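Local coordinates for protein diguanylate cyclase/phosphodiesterase (Caldicellulosiruptor saccharolyticus, PDB 3MTK) that probably takes part in cyclic di-GMP turnover as a GGDEF-EAL protein with likely cyclic-guanylate-specific phosphodiesterase activity, this chain being its GGDEF domain, at residues Asp36-Leu42 / Asn124-Ile130; Glu76-Ala80 / Ile90-Ser94. All coordinates share one frame. Residues are numbered along the deposited sequence.

Both contacts belong to the central mixed sheet of the GGDEF domain and lie on adjoining parts of it, their centres about 10 Å apart. Along the chain, residues 36-42 come first, then 76-80 and 90-94, and finally 124-130, so the local hairpin of interaction 2 is formed within the span that interaction 1 bridges. Across the sheet the order begins 79-84, 87-93, 37-44, 123-129 and goes on to 159-163. Tyr38 N lies 2.5 Å from Cys92 O, and Ile40 O 2.8 Å from Ile90 N, both probable hydrogen bonds. This shared pairing of 37-44 with 87-93 makes the contacts one continuous sheet, joining the hairpin at one edge to the domain's buried centre.

Interaction 1. Residues Asp36-Leu42 / Asn124-Ile130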
# COMPACT_ATOMS: atom_id res chain seq x y z
N ASP A 36 -13.18 11.36 6.60
CA ASP A 36 -12.23 10.39 7.12
C ASP A 36 -11.80 9.44 6.01
O ASP A 36 -12.16 8.26 5.98
CB ASP A 36 -12.85 9.64 8.29
CG ASP A 36 -13.12 10.56 9.47
OD1 ASP A 36 -12.28 11.45 9.72
OD2 ASP A 36 -14.15 10.39 10.15
N THR A 37 -11.03 9.99 5.08
CA THR A 37 -10.49 9.27 3.95
C THR A 37 -9.00 9.22 4.26
O THR A 37 -8.43 10.23 4.67
CB THR A 37 -10.71 10.04 2.65
OG1 THR A 37 -12.08 10.44 2.56
CG2 THR A 37 -10.36 9.17 1.46
N TYR A 38 -8.38 8.07 4.08
CA TYR A 38 -6.97 7.96 4.39
C TYR A 38 -6.07 7.47 3.27
O TYR A 38 -6.49 6.72 2.39
CB TYR A 38 -6.76 7.03 5.59
CG TYR A 38 -7.47 7.45 6.86
CD1 TYR A 38 -8.85 7.32 6.99
CD2 TYR A 38 -6.75 7.99 7.93
CE1 TYR A 38 -9.50 7.72 8.15
CE2 TYR A 38 -7.39 8.39 9.09
CZ TYR A 38 -8.77 8.25 9.20
OH TYR A 38 -9.40 8.64 10.35
N LEU A 39 -4.81 7.90 3.32
CA LEU A 39 -3.80 7.46 2.38
C LEU A 39 -3.05 6.42 3.20
O LEU A 39 -2.70 6.68 4.36
CB LEU A 39 -2.85 8.59 2.01
CG LEU A 39 -1.71 8.18 1.07
CD1 LEU A 39 -2.28 7.63 -0.23
CD2 LEU A 39 -0.80 9.36 0.80
N ILE A 40 -2.81 5.25 2.63
CA ILE A 40 -2.11 4.19 3.33
C ILE A 40 -0.96 3.65 2.49
O ILE A 40 -1.12 3.40 1.29
CB ILE A 40 -3.05 3.02 3.67
CG1 ILE A 40 -4.23 3.53 4.50
CG2 ILE A 40 -2.32 1.96 4.48
CD1 ILE A 40 -5.39 2.57 4.55
N PHE A 41 0.19 3.49 3.14
CA PHE A 41 1.39 2.98 2.50
C PHE A 41 1.72 1.60 3.07
O PHE A 41 1.90 1.44 4.28
CB PHE A 41 2.57 3.93 2.77
CG PHE A 41 2.75 5.02 1.74
CD1 PHE A 41 1.80 5.23 0.74
CD2 PHE A 41 3.87 5.85 1.78
CE1 PHE A 41 1.96 6.25 -0.21
CE2 PHE A 41 4.04 6.88 0.83
CZ PHE A 41 3.09 7.08 -0.17
N LEU A 42 1.76 0.59 2.21
CA LEU A 42 2.09 -0.76 2.66
C LEU A 42 3.42 -1.17 2.06
O LEU A 42 3.62 -1.09 0.84
CB LEU A 42 1.05 -1.80 2.24
CG LEU A 42 -0.38 -1.81 2.76
CD1 LEU A 42 -1.24 -0.80 1.97
CD2 LEU A 42 -0.94 -3.20 2.56
N ASN A 124 4.54 -3.73 6.69
CA ASN A 124 4.51 -2.59 7.59
C ASN A 124 3.58 -1.60 6.91
O ASN A 124 3.52 -1.55 5.67
CB ASN A 124 5.89 -2.01 7.83
CG ASN A 124 6.54 -2.57 9.10
OD1 ASN A 124 6.06 -2.31 10.22
ND2 ASN A 124 7.60 -3.35 8.93
N ILE A 125 2.84 -0.85 7.71
CA ILE A 125 1.89 0.09 7.16
C ILE A 125 1.96 1.48 7.76
O ILE A 125 1.99 1.64 8.98
CB ILE A 125 0.46 -0.46 7.32
CG1 ILE A 125 0.24 -1.58 6.30
CG2 ILE A 125 -0.56 0.64 7.15
CD1 ILE A 125 -1.13 -2.27 6.42
N GLY A 126 1.99 2.48 6.88
CA GLY A 126 2.01 3.86 7.31
C GLY A 126 0.76 4.48 6.72
O GLY A 126 0.49 4.32 5.52
N ALA A 127 -0.02 5.18 7.54
CA ALA A 127 -1.25 5.79 7.04
C ALA A 127 -1.39 7.25 7.45
O ALA A 127 -0.82 7.69 8.45
CB ALA A 127 -2.46 4.99 7.52
N ALA A 128 -2.16 8.02 6.67
CA ALA A 128 -2.35 9.43 6.98
C ALA A 128 -3.72 9.98 6.56
O ALA A 128 -4.19 9.72 5.45
CB ALA A 128 -1.24 10.25 6.35
N GLN A 129 -4.35 10.72 7.47
CA GLN A 129 -5.64 11.35 7.23
C GLN A 129 -5.52 12.33 6.06
O GLN A 129 -4.78 13.31 6.16
CB GLN A 129 -6.07 12.12 8.48
CG GLN A 129 -7.44 12.78 8.42
CD GLN A 129 -8.51 11.91 9.04
OE1 GLN A 129 -8.38 11.46 10.18
NE2 GLN A 129 -9.59 11.68 8.31
N ILE A 130 -6.22 12.06 4.97
CA ILE A 130 -6.18 12.95 3.81
C ILE A 130 -6.80 14.30 4.20
O ILE A 130 -7.90 14.35 4.76
CB ILE A 130 -6.98 12.40 2.62
CG1 ILE A 130 -6.21 11.25 1.96
CG2 ILE A 130 -7.27 13.52 1.62
CD1 ILE A 130 -6.89 10.69 0.72
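Ile40 lays its side chain over Ile125 and Ala127 of the neighbouring strand 124-129, with Ile40 CG2 3.5 Å from Ile125 CG2 and Ile40 CG1 3.8 Å from Ala127 CB. Beta-branched Ile40 and Ile125 favour the extended backbone; Leu42, its CG 3.6 Å from Ile125 CG1, adds apolar bulk for helix 97-108 to cover. Ile40 and Ala127 form a non-hydrogen-bonded pair (CA-CA 4.1 Å), where a methyl fits without crowding. The strands run antiparallel, 163° between their N-to-C directions, in the centre of the GGDEF domain's sheet, sandwiched between helices. Leu39 N donates a hydrogen bond to Ala128 O (2.9 Å) and Ala128 N returns one to Leu39 O (2.7 Å); Phe41 N to Gly126 O (2.5 Å) and Gly126 N to Phe41 O (2.8 Å) repeat the exchange. Gly126 brings no side chain up beside Phe41, whose ring, on the face of Leu39 and Ala128, reaches helix 137-154. Ile130 N donates to Thr37 O (2.9 Å), and at the partly exposed margin Gln129 NE2 donates to OD1 of the poorly ordered Asp36 (3.0 Å).

Interaction 2. Residues Glu76-Ala80 / Ile90-Ser94; sequences EGNKA and IICKS
Two backbone hydrogen bonds fix the register: Lys79 N donates to Ile91 O at 3.1 Å, and Ile91 N to Lys79 O at 2.9 Å. Lys79 and Ile91 are therefore an antiparallel hydrogen-bonded pair (CA-CA 5.1 Å), followed by the non-hydrogen-bonded pair Ala80 and Ile90 (CA-CA 4.6 Å), all four extended (phi -109 to -133°, psi 122 to 144°). Before the strand, Asn78 (phi/psi -116/155°, chi1 m) packs by van der Waals contact, CB 3.3 Å from Ile91 O and OD1 3.4 Å from Cys92 CB; its amide end suits this partly exposed start. Ile90, m at both chi angles, brings CD1 to 3.4 Å from Ala80 CB, where the small methyl leaves room for it. On the other face Lys79 CB lies 4.2 Å from Ile91 CB; Ile91 is buried under helix 18-30, whereas Lys79, chi1 to chi3 all m, carries its amine away from strand 90-93. Such pairing is that of a beta hairpin, formed here by strands 79-84 and 87-93 at the edge of the GGDEF-domain sheet.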
# COMPACT_ATOMS: atom_id res chain seq x y z
N GLU A 76 -13.99 -1.85 -4.11
CA GLU A 76 -14.09 -1.13 -5.37
C GLU A 76 -14.19 0.37 -5.14
O GLU A 76 -13.72 1.17 -5.96
CB GLU A 76 -15.30 -1.63 -6.17
CG GLU A 76 -15.28 -3.12 -6.44
CD GLU A 76 -16.44 -3.58 -7.30
OE1 GLU A 76 -17.59 -3.21 -6.97
OE2 GLU A 76 -16.20 -4.30 -8.29
N GLY A 77 -14.79 0.75 -4.01
CA GLY A 77 -14.93 2.16 -3.68
C GLY A 77 -13.61 2.77 -3.23
O GLY A 77 -13.51 3.98 -3.02
N ASN A 78 -12.59 1.93 -3.07
CA ASN A 78 -11.26 2.36 -2.66
C ASN A 78 -10.28 2.06 -3.78
O ASN A 78 -10.51 1.17 -4.60
CB ASN A 78 -10.84 1.63 -1.39
CG ASN A 78 -11.69 2.01 -0.19
OD1 ASN A 78 -11.74 1.29 0.80
ND2 ASN A 78 -12.35 3.16 -0.28
N LYS A 79 -9.19 2.82 -3.82
CA LYS A 79 -8.17 2.66 -4.86
C LYS A 79 -6.88 2.05 -4.33
O LYS A 79 -6.47 2.32 -3.20
CB LYS A 79 -7.86 4.01 -5.50
CG LYS A 79 -9.01 4.60 -6.29
CD LYS A 79 -9.31 3.77 -7.53
CE LYS A 79 -8.12 3.74 -8.49
NZ LYS A 79 -8.45 3.14 -9.82
N ALA A 80 -6.26 1.23 -5.16
CA ALA A 80 -5.01 0.57 -4.81
C ALA A 80 -3.97 0.90 -5.88
O ALA A 80 -4.27 0.86 -7.07
CB ALA A 80 -5.22 -0.93 -4.73
N ILE A 90 -2.94 2.92 -0.82
CA ILE A 90 -4.38 2.81 -0.87
C ILE A 90 -5.04 4.14 -0.50
O ILE A 90 -4.55 4.86 0.37
CB ILE A 90 -4.94 1.76 0.11
CG1 ILE A 90 -4.27 0.40 -0.11
CG2 ILE A 90 -6.45 1.66 -0.06
CD1 ILE A 90 -4.64 -0.26 -1.41
N ILE A 91 -6.13 4.45 -1.19
CA ILE A 91 -6.90 5.64 -0.88
C ILE A 91 -8.17 5.00 -0.35
O ILE A 91 -8.79 4.21 -1.06
CB ILE A 91 -7.31 6.44 -2.12
CG1 ILE A 91 -6.07 6.87 -2.92
CG2 ILE A 91 -8.15 7.63 -1.70
CD1 ILE A 91 -5.18 7.82 -2.20
N CYS A 92 -8.56 5.32 0.87
CA CYS A 92 -9.78 4.72 1.40
C CYS A 92 -10.54 5.61 2.36
O CYS A 92 -9.95 6.33 3.17
CB CYS A 92 -9.46 3.40 2.11
SG CYS A 92 -8.72 3.63 3.72
N LYS A 93 -11.86 5.54 2.26
CA LYS A 93 -12.74 6.30 3.15
C LYS A 93 -13.15 5.27 4.19
O LYS A 93 -13.62 4.19 3.85
CB LYS A 93 -13.96 6.80 2.37
CG LYS A 93 -14.68 5.72 1.58
CD LYS A 93 -15.87 6.26 0.81
CE LYS A 93 -16.65 5.14 0.15
NZ LYS A 93 -17.81 5.65 -0.63
N SER A 94 -12.96 5.59 5.47
CA SER A 94 -13.32 4.64 6.52
C SER A 94 -13.54 5.27 7.88
O SER A 94 -12.71 6.04 8.38
CB SER A 94 -12.24 3.56 6.63
OG SER A 94 -12.06 2.91 5.39